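Local coordinates for OBG-type G domain-containing protein (PDB 2E87) that is of unknown function but binds GDP through an Obg-type G domain and probably acts as a GTP-binding protein of the NOG1 family, at residues Leu44-Arg49 with Asn123-Leu128; Pro161-Glu166 with Arg244-Leu249; Glu272-Glu277 with Leu281-Val286. All coordinates share one frame; numbering follows the deposited sequence.

Contact 1: residues Leu44-Arg49 with Asn123-Leu128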
ATOM      1  N   LEU A  44      20.638 -36.514 -24.287  1.00 53.04           N
ATOM      2  CA  LEU A  44      20.789 -36.110 -22.890  1.00 50.64           C
ATOM      3  C   LEU A  44      21.109 -34.628 -22.798  1.00 48.09           C
ATOM      4  O   LEU A  44      20.915 -34.007 -21.761  1.00 52.68           O
ATOM      5  CB  LEU A  44      21.914 -36.888 -22.203  1.00 49.31           C
ATOM      6  CG  LEU A  44      21.819 -38.414 -22.147  1.00 54.49           C
ATOM      7  CD1 LEU A  44      23.037 -38.963 -21.416  1.00 55.01           C
ATOM      8  CD2 LEU A  44      20.540 -38.827 -21.442  1.00 57.72           C
ATOM      9  N   ARG A  45      21.631 -34.066 -23.876  1.00 44.54           N
ATOM     10  CA  ARG A  45      21.961 -32.652 -23.878  1.00 48.49           C
ATOM     11  C   ARG A  45      20.683 -31.860 -24.075  1.00 42.06           C
ATOM     12  O   ARG A  45      20.443 -30.871 -23.383  1.00 40.93           O
ATOM     13  CB  ARG A  45      22.951 -32.305 -25.006  1.00 47.33           C
ATOM     14  CG  ARG A  45      24.403 -32.398 -24.606  1.00 57.23           C
ATOM     15  CD  ARG A  45      25.299 -31.517 -25.465  1.00 61.46           C
ATOM     16  NE  ARG A  45      26.705 -31.695 -25.107  1.00 65.18           N
ATOM     17  CZ  ARG A  45      27.477 -32.668 -25.585  1.00 69.90           C
ATOM     18  NH1 ARG A  45      26.983 -33.545 -26.450  1.00 69.36           N
ATOM     19  NH2 ARG A  45      28.737 -32.775 -25.186  1.00 69.30           N
ATOM     20  N   GLU A  46      19.878 -32.309 -25.034  1.00 37.90           N
ATOM     21  CA  GLU A  46      18.622 -31.665 -25.354  1.00 41.83           C
ATOM     22  C   GLU A  46      17.702 -31.711 -24.141  1.00 43.46           C
ATOM     23  O   GLU A  46      16.991 -30.750 -23.861  1.00 43.49           O
ATOM     24  CB  GLU A  46      17.999 -32.352 -26.563  1.00 43.08           C
ATOM     25  CG  GLU A  46      18.881 -32.251 -27.799  1.00 44.03           C
ATOM     26  CD  GLU A  46      18.966 -30.838 -28.356  1.00 43.85           C
ATOM     27  OE1 GLU A  46      18.889 -29.875 -27.575  1.00 40.00           O
ATOM     28  OE2 GLU A  46      19.133 -30.683 -29.581  1.00 48.57           O
ATOM     29  N   GLU A  47      17.734 -32.825 -23.415  1.00 43.37           N
ATOM     30  CA  GLU A  47      16.936 -32.964 -22.200  1.00 43.98           C
ATOM     31  C   GLU A  47      17.428 -31.955 -21.169  1.00 46.35           C
ATOM     32  O   GLU A  47      16.626 -31.320 -20.476  1.00 48.28           O
ATOM     33  CB  GLU A  47      17.075 -34.366 -21.609  1.00 39.36           C
ATOM     34  CG  GLU A  47      16.215 -35.401 -22.274  1.00 46.00           C
ATOM     35  CD  GLU A  47      16.531 -36.807 -21.801  1.00 50.52           C
ATOM     36  OE1 GLU A  47      16.561 -37.045 -20.568  1.00 50.08           O
ATOM     37  OE2 GLU A  47      16.740 -37.672 -22.672  1.00 48.89           O
ATOM     38  N   LEU A  48      18.747 -31.810 -21.067  1.00 38.65           N
ATOM     39  CA  LEU A  48      19.320 -30.877 -20.114  1.00 40.09           C
ATOM     40  C   LEU A  48      18.882 -29.468 -20.475  1.00 39.57           C
ATOM     41  O   LEU A  48      18.529 -28.689 -19.602  1.00 40.43           O
ATOM     42  CB  LEU A  48      20.850 -30.962 -20.111  1.00 35.89           C
ATOM     43  CG  LEU A  48      21.565 -29.927 -19.234  1.00 35.85           C
ATOM     44  CD1 LEU A  48      21.182 -30.090 -17.759  1.00 35.36           C
ATOM     45  CD2 LEU A  48      23.053 -30.085 -19.406  1.00 39.79           C
ATOM     46  N   ARG A  49      18.906 -29.141 -21.764  1.00 36.98           N
ATOM     47  CA  ARG A  49      18.500 -27.814 -22.196  1.00 33.02           C
ATOM     48  C   ARG A  49      17.050 -27.557 -21.822  1.00 38.31           C
ATOM     49  O   ARG A  49      16.724 -26.501 -21.269  1.00 33.33           O
ATOM     50  CB  ARG A  49      18.650 -27.655 -23.704  1.00 36.68           C
ATOM     51  CG  ARG A  49      20.065 -27.563 -24.205  1.00 35.23           C
ATOM     52  CD  ARG A  49      20.064 -27.054 -25.645  1.00 40.28           C
ATOM     53  NE  ARG A  49      21.413 -26.843 -26.166  1.00 37.26           N
ATOM     54  CZ  ARG A  49      22.211 -27.817 -26.580  1.00 39.09           C
ATOM     55  NH1 ARG A  49      21.793 -29.073 -26.547  1.00 36.17           N
ATOM     56  NH2 ARG A  49      23.438 -27.537 -27.003  1.00 36.11           N
ATOM     57  N   ASN A 123      16.727 -36.351 -35.785  1.00 51.63           N
ATOM     58  CA  ASN A 123      15.939 -35.285 -36.404  1.00 57.10           C
ATOM     59  C   ASN A 123      14.850 -34.820 -35.444  1.00 58.41           C
ATOM     60  O   ASN A 123      14.674 -33.624 -35.205  1.00 59.15           O
ATOM     61  CB  ASN A 123      15.258 -35.794 -37.674  1.00 62.17           C
ATOM     62  CG  ASN A 123      16.085 -35.581 -38.912  1.00 68.09           C
ATOM     63  OD1 ASN A 123      16.320 -34.447 -39.331  1.00 70.07           O
ATOM     64  ND2 ASN A 123      16.523 -36.675 -39.518  1.00 71.72           N
ATOM     65  N   GLU A 124      14.118 -35.792 -34.913  1.00 55.61           N
ATOM     66  CA  GLU A 124      13.024 -35.541 -33.990  1.00 56.25           C
ATOM     67  C   GLU A 124      13.516 -34.989 -32.666  1.00 53.10           C
ATOM     68  O   GLU A 124      12.957 -34.033 -32.143  1.00 53.99           O
ATOM     69  CB  GLU A 124      12.254 -36.829 -33.749  1.00 55.32           C
ATOM     70  CG  GLU A 124      10.997 -36.644 -32.959  1.00 60.76           C
ATOM     71  CD  GLU A 124      10.311 -37.953 -32.707  1.00 66.58           C
ATOM     72  OE1 GLU A 124      10.853 -38.769 -31.931  1.00 68.27           O
ATOM     73  OE2 GLU A 124       9.234 -38.169 -33.294  1.00 69.73           O
ATOM     74  N   ILE A 125      14.554 -35.604 -32.118  1.00 49.46           N
ATOM     75  CA  ILE A 125      15.112 -35.144 -30.859  1.00 47.82           C
ATOM     76  C   ILE A 125      15.383 -33.648 -30.947  1.00 48.59           C
ATOM     77  O   ILE A 125      15.003 -32.877 -30.067  1.00 46.42           O
ATOM     78  CB  ILE A 125      16.411 -35.890 -30.551  1.00 43.07           C
ATOM     79  CG1 ILE A 125      16.054 -37.289 -30.043  1.00 44.66           C
ATOM     80  CG2 ILE A 125      17.271 -35.093 -29.569  1.00 33.40           C
ATOM     81  CD1 ILE A 125      17.230 -38.238 -29.925  1.00 42.29           C
ATOM     82  N   ALA A 126      16.024 -33.241 -32.031  1.00 44.57           N
ATOM     83  CA  ALA A 126      16.343 -31.844 -32.238  1.00 45.49           C
ATOM     84  C   ALA A 126      15.079 -31.009 -32.366  1.00 44.54           C
ATOM     85  O   ALA A 126      14.915 -30.010 -31.664  1.00 45.08           O
ATOM     86  CB  ALA A 126      17.199 -31.689 -33.485  1.00 43.14           C
ATOM     87  N   GLU A 127      14.190 -31.421 -33.266  1.00 41.90           N
ATOM     88  CA  GLU A 127      12.942 -30.701 -33.505  1.00 43.79           C
ATOM     89  C   GLU A 127      12.125 -30.494 -32.237  1.00 39.15           C
ATOM     90  O   GLU A 127      11.478 -29.454 -32.068  1.00 40.23           O
ATOM     91  CB  GLU A 127      12.103 -31.430 -34.566  1.00 51.01           C
ATOM     92  CG  GLU A 127      12.686 -31.322 -35.984  1.00 68.52           C
ATOM     93  CD  GLU A 127      12.042 -32.276 -36.997  1.00 73.57           C
ATOM     94  OE1 GLU A 127      12.134 -31.995 -38.215  1.00 73.41           O
ATOM     95  OE2 GLU A 127      11.460 -33.308 -36.585  1.00 76.07           O
ATOM     96  N   LEU A 128      12.160 -31.476 -31.345  1.00 37.55           N
ATOM     97  CA  LEU A 128      11.430 -31.380 -30.096  1.00 37.34           C
ATOM     98  C   LEU A 128      12.009 -30.294 -29.176  1.00 39.84           C
ATOM     99  O   LEU A 128      11.250 -29.545 -28.565  1.00 41.60           O
ATOM    100  CB  LEU A 128      11.386 -32.749 -29.398  1.00 43.91           C
ATOM    101  CG  LEU A 128      10.527 -33.846 -30.065  1.00 45.34           C
ATOM    102  CD1 LEU A 128      10.771 -35.205 -29.405  1.00 40.97           C
ATOM    103  CD2 LEU A 128       9.061 -33.477 -29.968  1.00 41.49           C
TER
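The tight part of this contact is a single aliphatic meeting, in which CG of E46 lies 3.7 Å from the branch methyl CG2 of I125. That methyl also reaches the root of the glutamate, with E46 CB to I125 CG2 at 4.1 Å, so it bears on the first two carbons of the chain rather than on its charged end. The isoleucine branch comes at a slant across the glutamate stem. E46 starts toward the partner helix and then bends (chi2 -69°), which swings the carboxylate off the isoleucine and along to the next residue. There the packing is looser: E46 OE2 stands 4.0 Å from A126 CA, while CB of A126 points away from helix 38-67, and the residue is partly exposed. Helices 38-67 and 122-142 run here in broadly the same sense within the NOG1-type N-terminal helical bundle; E46 CA and A126 CA, 7.3 Å apart, are the nearest CA pair of the two segments. No hydrogen bond joins the two segments. The carboxylate of E46 instead finds R129, about one turn beyond A126, in a salt bridge through OE1, whose exact place is doubtful; the weak bond from R49 NH1 to E46 OE1 is equally doubtful. I125, itself buried, also packs on V39 and R43 of helix 38-67, and I116 of helix 88-117 touches both E47 and L128.

Contact 2: residues Pro161-Glu166 with Arg244-Leu249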
ATOM      1  N   PRO A 161       1.935   5.854   1.256  1.00 39.55           N
ATOM      2  CA  PRO A 161       2.149   6.652   2.465  1.00 38.34           C
ATOM      3  C   PRO A 161       2.880   5.817   3.510  1.00 40.25           C
ATOM      4  O   PRO A 161       2.403   4.748   3.882  1.00 42.17           O
ATOM      5  CB  PRO A 161       0.734   6.959   2.933  1.00 36.98           C
ATOM      6  CG  PRO A 161      -0.086   6.825   1.714  1.00 40.93           C
ATOM      7  CD  PRO A 161       0.502   5.667   0.993  1.00 36.99           C
ATOM      8  N   VAL A 162       4.030   6.296   3.974  1.00 42.97           N
ATOM      9  CA  VAL A 162       4.797   5.597   5.014  1.00 47.26           C
ATOM     10  C   VAL A 162       4.248   6.016   6.390  1.00 47.42           C
ATOM     11  O   VAL A 162       4.638   7.052   6.931  1.00 48.53           O
ATOM     12  CB  VAL A 162       6.305   5.971   4.940  1.00 54.80           C
ATOM     13  CG1 VAL A 162       7.034   5.508   6.206  1.00 55.73           C
ATOM     14  CG2 VAL A 162       6.939   5.346   3.707  1.00 53.20           C
ATOM     15  N   VAL A 163       3.334   5.222   6.946  1.00 44.44           N
ATOM     16  CA  VAL A 163       2.737   5.525   8.249  1.00 41.18           C
ATOM     17  C   VAL A 163       2.507   4.270   9.080  1.00 41.88           C
ATOM     18  O   VAL A 163       2.489   3.155   8.554  1.00 41.84           O
ATOM     19  CB  VAL A 163       1.390   6.254   8.098  1.00 38.25           C
ATOM     20  CG1 VAL A 163       1.613   7.620   7.545  1.00 38.07           C
ATOM     21  CG2 VAL A 163       0.485   5.477   7.185  1.00 41.26           C
ATOM     22  N   ASP A 164       2.328   4.461  10.382  1.00 38.66           N
ATOM     23  CA  ASP A 164       2.109   3.345  11.289  1.00 38.35           C
ATOM     24  C   ASP A 164       0.681   2.875  11.152  1.00 39.48           C
ATOM     25  O   ASP A 164      -0.257   3.661  11.286  1.00 39.41           O
ATOM     26  CB  ASP A 164       2.380   3.764  12.743  1.00 44.34           C
ATOM     27  CG  ASP A 164       2.559   2.567  13.672  1.00 48.30           C
ATOM     28  OD1 ASP A 164       1.633   1.730  13.744  1.00 46.53           O
ATOM     29  OD2 ASP A 164       3.623   2.464  14.328  1.00 46.04           O
ATOM     30  N   LEU A 165       0.507   1.584  10.908  1.00 40.96           N
ATOM     31  CA  LEU A 165      -0.828   1.053  10.739  1.00 43.65           C
ATOM     32  C   LEU A 165      -1.403   0.277  11.913  1.00 47.25           C
ATOM     33  O   LEU A 165      -2.516  -0.232  11.821  1.00 47.37           O
ATOM     34  CB  LEU A 165      -0.880   0.196   9.482  1.00 48.32           C
ATOM     35  CG  LEU A 165      -0.461   0.960   8.230  1.00 51.15           C
ATOM     36  CD1 LEU A 165      -0.754   0.101   7.031  1.00 62.39           C
ATOM     37  CD2 LEU A 165      -1.221   2.268   8.119  1.00 53.94           C
ATOM     38  N   GLU A 166      -0.667   0.187  13.016  1.00 46.45           N
ATOM     39  CA  GLU A 166      -1.184  -0.533  14.175  1.00 49.78           C
ATOM     40  C   GLU A 166      -1.681   0.394  15.265  1.00 45.10           C
ATOM     41  O   GLU A 166      -2.791   0.241  15.759  1.00 52.21           O
ATOM     42  CB  GLU A 166      -0.126  -1.440  14.808  1.00 50.50           C
ATOM     43  CG  GLU A 166       0.284  -2.649  14.007  1.00 68.79           C
ATOM     44  CD  GLU A 166       1.001  -3.674  14.875  1.00 77.53           C
ATOM     45  OE1 GLU A 166       1.958  -3.300  15.595  1.00 78.71           O
ATOM     46  OE2 GLU A 166       0.597  -4.856  14.840  1.00 83.17           O
ATOM     47  N   ARG A 244     -10.574   6.145   6.344  1.00 36.48           N
ATOM     48  CA  ARG A 244     -11.504   5.433   7.227  1.00 40.15           C
ATOM     49  C   ARG A 244     -10.808   4.231   7.851  1.00 39.94           C
ATOM     50  O   ARG A 244     -11.131   3.826   8.977  1.00 35.87           O
ATOM     51  CB  ARG A 244     -12.720   4.890   6.465  1.00 42.93           C
ATOM     52  CG  ARG A 244     -13.609   5.905   5.779  1.00 63.05           C
ATOM     53  CD  ARG A 244     -14.781   5.196   5.085  1.00 69.96           C
ATOM     54  NE  ARG A 244     -15.616   6.116   4.311  1.00 77.33           N
ATOM     55  CZ  ARG A 244     -16.688   5.755   3.607  1.00 81.51           C
ATOM     56  NH1 ARG A 244     -17.068   4.484   3.576  1.00 82.53           N
ATOM     57  NH2 ARG A 244     -17.375   6.666   2.927  1.00 79.58           N
ATOM     58  N   TYR A 245      -9.871   3.651   7.108  1.00 30.26           N
ATOM     59  CA  TYR A 245      -9.145   2.476   7.568  1.00 39.13           C
ATOM     60  C   TYR A 245      -7.870   2.759   8.362  1.00 40.56           C
ATOM     61  O   TYR A 245      -7.256   1.840   8.903  1.00 45.02           O
ATOM     62  CB  TYR A 245      -8.827   1.590   6.369  1.00 40.04           C
ATOM     63  CG  TYR A 245     -10.065   1.204   5.605  1.00 45.27           C
ATOM     64  CD1 TYR A 245     -10.158   1.423   4.242  1.00 45.51           C
ATOM     65  CD2 TYR A 245     -11.147   0.613   6.255  1.00 49.72           C
ATOM     66  CE1 TYR A 245     -11.300   1.060   3.531  1.00 58.36           C
ATOM     67  CE2 TYR A 245     -12.288   0.244   5.564  1.00 58.54           C
ATOM     68  CZ  TYR A 245     -12.359   0.469   4.201  1.00 63.30           C
ATOM     69  OH  TYR A 245     -13.487   0.097   3.513  1.00 70.64           O
ATOM     70  N   LEU A 246      -7.476   4.024   8.420  1.00 39.60           N
ATOM     71  CA  LEU A 246      -6.289   4.448   9.154  1.00 38.54           C
ATOM     72  C   LEU A 246      -6.682   5.171  10.450  1.00 41.00           C
ATOM     73  O   LEU A 246      -6.236   4.805  11.540  1.00 41.60           O
ATOM     74  CB  LEU A 246      -5.464   5.389   8.291  1.00 34.48           C
ATOM     75  CG  LEU A 246      -4.209   5.996   8.899  1.00 37.97           C
ATOM     76  CD1 LEU A 246      -3.194   4.924   9.269  1.00 28.65           C
ATOM     77  CD2 LEU A 246      -3.625   6.936   7.866  1.00 35.54           C
ATOM     78  N   GLY A 247      -7.531   6.187  10.318  1.00 39.56           N
ATOM     79  CA  GLY A 247      -7.963   6.966  11.465  1.00 38.04           C
ATOM     80  C   GLY A 247      -8.848   6.275  12.481  1.00 37.96           C
ATOM     81  O   GLY A 247      -9.723   5.495  12.128  1.00 40.52           O
ATOM     82  N   ASN A 248      -8.625   6.576  13.758  1.00 38.35           N
ATOM     83  CA  ASN A 248      -9.416   5.990  14.840  1.00 37.24           C
ATOM     84  C   ASN A 248     -10.154   7.110  15.556  1.00 41.97           C
ATOM     85  O   ASN A 248     -11.002   6.872  16.410  1.00 46.23           O
ATOM     86  CB  ASN A 248      -8.495   5.260  15.813  1.00 30.57           C
ATOM     87  CG  ASN A 248      -7.657   4.207  15.126  1.00 35.82           C
ATOM     88  OD1 ASN A 248      -8.176   3.183  14.696  1.00 37.47           O
ATOM     89  ND2 ASN A 248      -6.360   4.461  14.996  1.00 32.62           N
ATOM     90  N   LEU A 249      -9.804   8.339  15.193  1.00 39.53           N
ATOM     91  CA  LEU A 249     -10.401   9.538  15.758  1.00 39.59           C
ATOM     92  C   LEU A 249     -10.160  10.709  14.811  1.00 39.05           C
ATOM     93  O   LEU A 249      -9.068  10.892  14.284  1.00 37.29           O
ATOM     94  CB  LEU A 249      -9.799   9.883  17.121  1.00 36.88           C
ATOM     95  CG  LEU A 249     -10.241  11.259  17.643  1.00 40.37           C
ATOM     96  CD1 LEU A 249     -11.738  11.249  17.919  1.00 35.54           C
ATOM     97  CD2 LEU A 249      -9.488  11.596  18.906  1.00 40.66           C
TER
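The flat group that L246 meets is the peptide between D164 and L165, and it is met at its oxygen: L246 CD1 sits 3.8 Å from D164 O. No ring takes part across this contact. The second flat group, the D164 carboxylate, is occupied within its own loop. Its OD1 accepts the backbone N of E166 at 2.9 Å, nearly in line with the carboxylate C-O bond and with an N-H...O angle of 157°, which makes an Asx turn; the amide of I167 binds the same oxygen. Two backbone N-H groups thus grip OD1, which is consistent with a steadied turn around L165. From segment 244-249, every contact within 4.5 Å is made by one methyl, L246 CD1. With CG anti to the backbone N (chi1 177°), the leucine extends from its loop to the opposite one, and CD1 meets CD2 of L165 at 3.5 Å. The two leucines stand at about a right angle, branch end against branch end. V163 points toward L246 and adds a looser apolar touch, its CG2 4.3 Å from L246 CD1. L246 is buried, whereas L165 stays partly exposed. The contact brings the loop that leads from helix 144-156 into strand 169-173 against the loop that precedes strand 249-254. Strand 214-220 lines it with Q217, which touches V163, D164 and L246, and with I219, which touches L246. Helix 76-86 backs L165 with F77 and Y78, and R348 of helix 323-350 forms a salt bridge with E166.

Contact 3: residues Glu272-Glu277 with Leu281-Val286; sequences EEVHGE and LPFLVV
F283 leaves strand 283-287 toward helix 264-277 and carries its ring under the edge of H275. From CB the chain turns beside its own backbone N (chi1 -84°), and at once CG lies 3.7 Å from H275 CD2. Further out, CD1 is the ring atom closest to that carbon, at 3.5 Å. H275 CD2 in fact stands 3.4 Å above the F283 ring plane, over its centre: a T-shaped stack with the imidazole as the edge, planes at 89° and centroids 4.6 Å apart. On the opposite ring edge CE2 meets V274 CG1 at 4.3 Å, a light apolar touch. The tip, CZ, reaches the helix backbone itself, 3.5 Å from H275 CA, while V274 O lies 3.7 Å from CZ near the ring plane. One aromatic side chain thus meets both the side chains and the main chain of the last helical turn. H275 also meets the ring of F271, at a low angle. In this beta-alpha-beta crossover of the P-loop G domain, F283 packs beside I250 of strand 249-254, and strand 283-287 lies in the sheet between strands 249-254 and 313-314.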
ATOM      1  N   GLU A 272     -19.971  19.067   7.885  1.00 40.60           N
ATOM      2  CA  GLU A 272     -21.085  18.144   7.699  1.00 45.60           C
ATOM      3  C   GLU A 272     -20.796  17.087   6.629  1.00 47.05           C
ATOM      4  O   GLU A 272     -21.172  15.926   6.771  1.00 47.45           O
ATOM      5  CB  GLU A 272     -22.363  18.919   7.364  1.00 42.55           C
ATOM      6  CG  GLU A 272     -22.657  20.012   8.373  1.00 52.37           C
ATOM      7  CD  GLU A 272     -23.934  20.777   8.081  1.00 56.55           C
ATOM      8  OE1 GLU A 272     -24.089  21.286   6.941  1.00 51.65           O
ATOM      9  OE2 GLU A 272     -24.774  20.875   9.008  1.00 58.51           O
ATOM     10  N   GLU A 273     -20.129  17.488   5.558  1.00 45.47           N
ATOM     11  CA  GLU A 273     -19.784  16.547   4.511  1.00 44.52           C
ATOM     12  C   GLU A 273     -18.742  15.546   5.034  1.00 43.78           C
ATOM     13  O   GLU A 273     -18.816  14.360   4.741  1.00 47.58           O
ATOM     14  CB  GLU A 273     -19.225  17.286   3.303  1.00 42.63           C
ATOM     15  CG  GLU A 273     -19.323  16.478   2.037  1.00 58.55           C
ATOM     16  CD  GLU A 273     -18.383  16.967   0.973  1.00 62.81           C
ATOM     17  OE1 GLU A 273     -17.172  16.720   1.109  1.00 73.47           O
ATOM     18  OE2 GLU A 273     -18.848  17.607   0.008  1.00 73.22           O
ATOM     19  N   VAL A 274     -17.777  16.020   5.816  1.00 41.80           N
ATOM     20  CA  VAL A 274     -16.745  15.142   6.358  1.00 38.66           C
ATOM     21  C   VAL A 274     -17.291  14.265   7.478  1.00 44.39           C
ATOM     22  O   VAL A 274     -16.942  13.085   7.586  1.00 47.94           O
ATOM     23  CB  VAL A 274     -15.532  15.969   6.875  1.00 39.59           C
ATOM     24  CG1 VAL A 274     -14.554  15.086   7.637  1.00 36.06           C
ATOM     25  CG2 VAL A 274     -14.820  16.614   5.701  1.00 33.17           C
ATOM     26  N   HIS A 275     -18.151  14.844   8.309  1.00 42.05           N
ATOM     27  CA  HIS A 275     -18.756  14.132   9.436  1.00 45.13           C
ATOM     28  C   HIS A 275     -19.614  12.974   8.944  1.00 48.44           C
ATOM     29  O   HIS A 275     -19.777  11.950   9.637  1.00 46.48           O
ATOM     30  CB  HIS A 275     -19.643  15.078  10.252  1.00 46.11           C
ATOM     31  CG  HIS A 275     -20.106  14.498  11.549  1.00 45.02           C
ATOM     32  ND1 HIS A 275     -21.400  14.629  12.005  1.00 51.10           N
ATOM     33  CD2 HIS A 275     -19.441  13.798  12.498  1.00 49.62           C
ATOM     34  CE1 HIS A 275     -21.512  14.034  13.179  1.00 47.54           C
ATOM     35  NE2 HIS A 275     -20.338  13.521  13.500  1.00 47.45           N
ATOM     36  N   GLY A 276     -20.164  13.161   7.747  1.00 47.59           N
ATOM     37  CA  GLY A 276     -21.013  12.160   7.134  1.00 48.05           C
ATOM     38  C   GLY A 276     -20.243  11.065   6.427  1.00 47.04           C
ATOM     39  O   GLY A 276     -20.697   9.934   6.385  1.00 52.34           O
ATOM     40  N   GLU A 277     -19.083  11.387   5.871  1.00 46.70           N
ATOM     41  CA  GLU A 277     -18.283  10.392   5.171  1.00 47.96           C
ATOM     42  C   GLU A 277     -17.600   9.432   6.135  1.00 48.41           C
ATOM     43  O   GLU A 277     -17.219   8.347   5.745  1.00 47.60           O
ATOM     44  CB  GLU A 277     -17.224  11.073   4.306  1.00 54.89           C
ATOM     45  CG  GLU A 277     -17.792  11.789   3.106  1.00 67.07           C
ATOM     46  CD  GLU A 277     -18.300  10.827   2.047  1.00 74.08           C
ATOM     47  OE1 GLU A 277     -19.041   9.881   2.394  1.00 73.83           O
ATOM     48  OE2 GLU A 277     -17.961  11.019   0.862  1.00 83.17           O
ATOM     49  N   LEU A 281     -16.352   6.706  12.873  1.00 49.33           N
ATOM     50  CA  LEU A 281     -15.222   7.145  13.668  1.00 47.37           C
ATOM     51  C   LEU A 281     -15.657   8.277  14.592  1.00 42.81           C
ATOM     52  O   LEU A 281     -16.445   9.143  14.207  1.00 40.41           O
ATOM     53  CB  LEU A 281     -14.083   7.654  12.778  1.00 44.11           C
ATOM     54  CG  LEU A 281     -13.398   6.748  11.748  1.00 50.44           C
ATOM     55  CD1 LEU A 281     -12.352   7.567  11.025  1.00 44.90           C
ATOM     56  CD2 LEU A 281     -12.751   5.531  12.414  1.00 47.78           C
ATOM     57  N   PRO A 282     -15.165   8.272  15.835  1.00 40.75           N
ATOM     58  CA  PRO A 282     -15.528   9.348  16.768  1.00 42.48           C
ATOM     59  C   PRO A 282     -14.901  10.669  16.321  1.00 43.81           C
ATOM     60  O   PRO A 282     -13.819  10.679  15.713  1.00 43.56           O
ATOM     61  CB  PRO A 282     -14.952   8.872  18.103  1.00 39.17           C
ATOM     62  CG  PRO A 282     -13.820   7.925  17.676  1.00 45.06           C
ATOM     63  CD  PRO A 282     -14.426   7.197  16.517  1.00 39.14           C
ATOM     64  N   PHE A 283     -15.591  11.770  16.619  1.00 44.07           N
ATOM     65  CA  PHE A 283     -15.138  13.125  16.287  1.00 40.83           C
ATOM     66  C   PHE A 283     -14.890  13.973  17.538  1.00 45.97           C
ATOM     67  O   PHE A 283     -15.545  13.818  18.575  1.00 47.31           O
ATOM     68  CB  PHE A 283     -16.161  13.864  15.418  1.00 39.62           C
ATOM     69  CG  PHE A 283     -16.056  13.575  13.946  1.00 36.04           C
ATOM     70  CD1 PHE A 283     -16.399  12.326  13.435  1.00 42.56           C
ATOM     71  CD2 PHE A 283     -15.649  14.566  13.065  1.00 34.75           C
ATOM     72  CE1 PHE A 283     -16.342  12.069  12.058  1.00 41.00           C
ATOM     73  CE2 PHE A 283     -15.585  14.326  11.695  1.00 35.64           C
ATOM     74  CZ  PHE A 283     -15.934  13.072  11.187  1.00 39.19           C
ATOM     75  N   LEU A 284     -13.916  14.866  17.417  1.00 48.86           N
ATOM     76  CA  LEU A 284     -13.541  15.788  18.471  1.00 44.16           C
ATOM     77  C   LEU A 284     -13.449  17.136  17.773  1.00 44.16           C
ATOM     78  O   LEU A 284     -12.538  17.380  16.978  1.00 42.46           O
ATOM     79  CB  LEU A 284     -12.181  15.420  19.060  1.00 41.48           C
ATOM     80  CG  LEU A 284     -11.637  16.448  20.061  1.00 41.18           C
ATOM     81  CD1 LEU A 284     -12.600  16.574  21.245  1.00 42.13           C
ATOM     82  CD2 LEU A 284     -10.250  16.026  20.538  1.00 41.54           C
ATOM     83  N   VAL A 285     -14.420  17.996  18.041  1.00 42.27           N
ATOM     84  CA  VAL A 285     -14.450  19.317  17.438  1.00 39.21           C
ATOM     85  C   VAL A 285     -13.623  20.298  18.260  1.00 41.37           C
ATOM     86  O   VAL A 285     -13.758  20.392  19.482  1.00 43.36           O
ATOM     87  CB  VAL A 285     -15.881  19.849  17.351  1.00 41.33           C
ATOM     88  CG1 VAL A 285     -15.872  21.214  16.707  1.00 36.52           C
ATOM     89  CG2 VAL A 285     -16.761  18.870  16.571  1.00 36.11           C
ATOM     90  N   VAL A 286     -12.751  21.020  17.581  1.00 43.20           N
ATOM     91  CA  VAL A 286     -11.915  22.001  18.225  1.00 41.97           C
ATOM     92  C   VAL A 286     -12.214  23.350  17.576  1.00 44.60           C
ATOM     93  O   VAL A 286     -12.315  23.446  16.347  1.00 44.36           O
ATOM     94  CB  VAL A 286     -10.416  21.646  18.039  1.00 44.13           C
ATOM     95  CG1 VAL A 286      -9.566  22.879  18.195  1.00 48.18           C
ATOM     96  CG2 VAL A 286      -9.986  20.604  19.075  1.00 41.59           C
TER

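Contact 1 stands apart: it lies in the helical bundle, its centre about 57 Å from that of contact 2 and about 70 Å from that of contact 3, and it shares no element with either. Contacts 2 and 3 are neighbours, their centres about 16 Å apart, and they touch where residues 247-249 run beside 281-282 at the adjacent strands 249-254 and 283-287. None of the three has a cross-segment hydrogen bond, and each is mainly van der Waals packing, yet they differ in kind. Between two helices, the stem of a charged chain packs on an isoleucine; between two loops, leucine and valine methyls meet; between helix and strand, two aromatic rings do. Contact 1 is the buried one, while contacts 2 and 3 are partly buried.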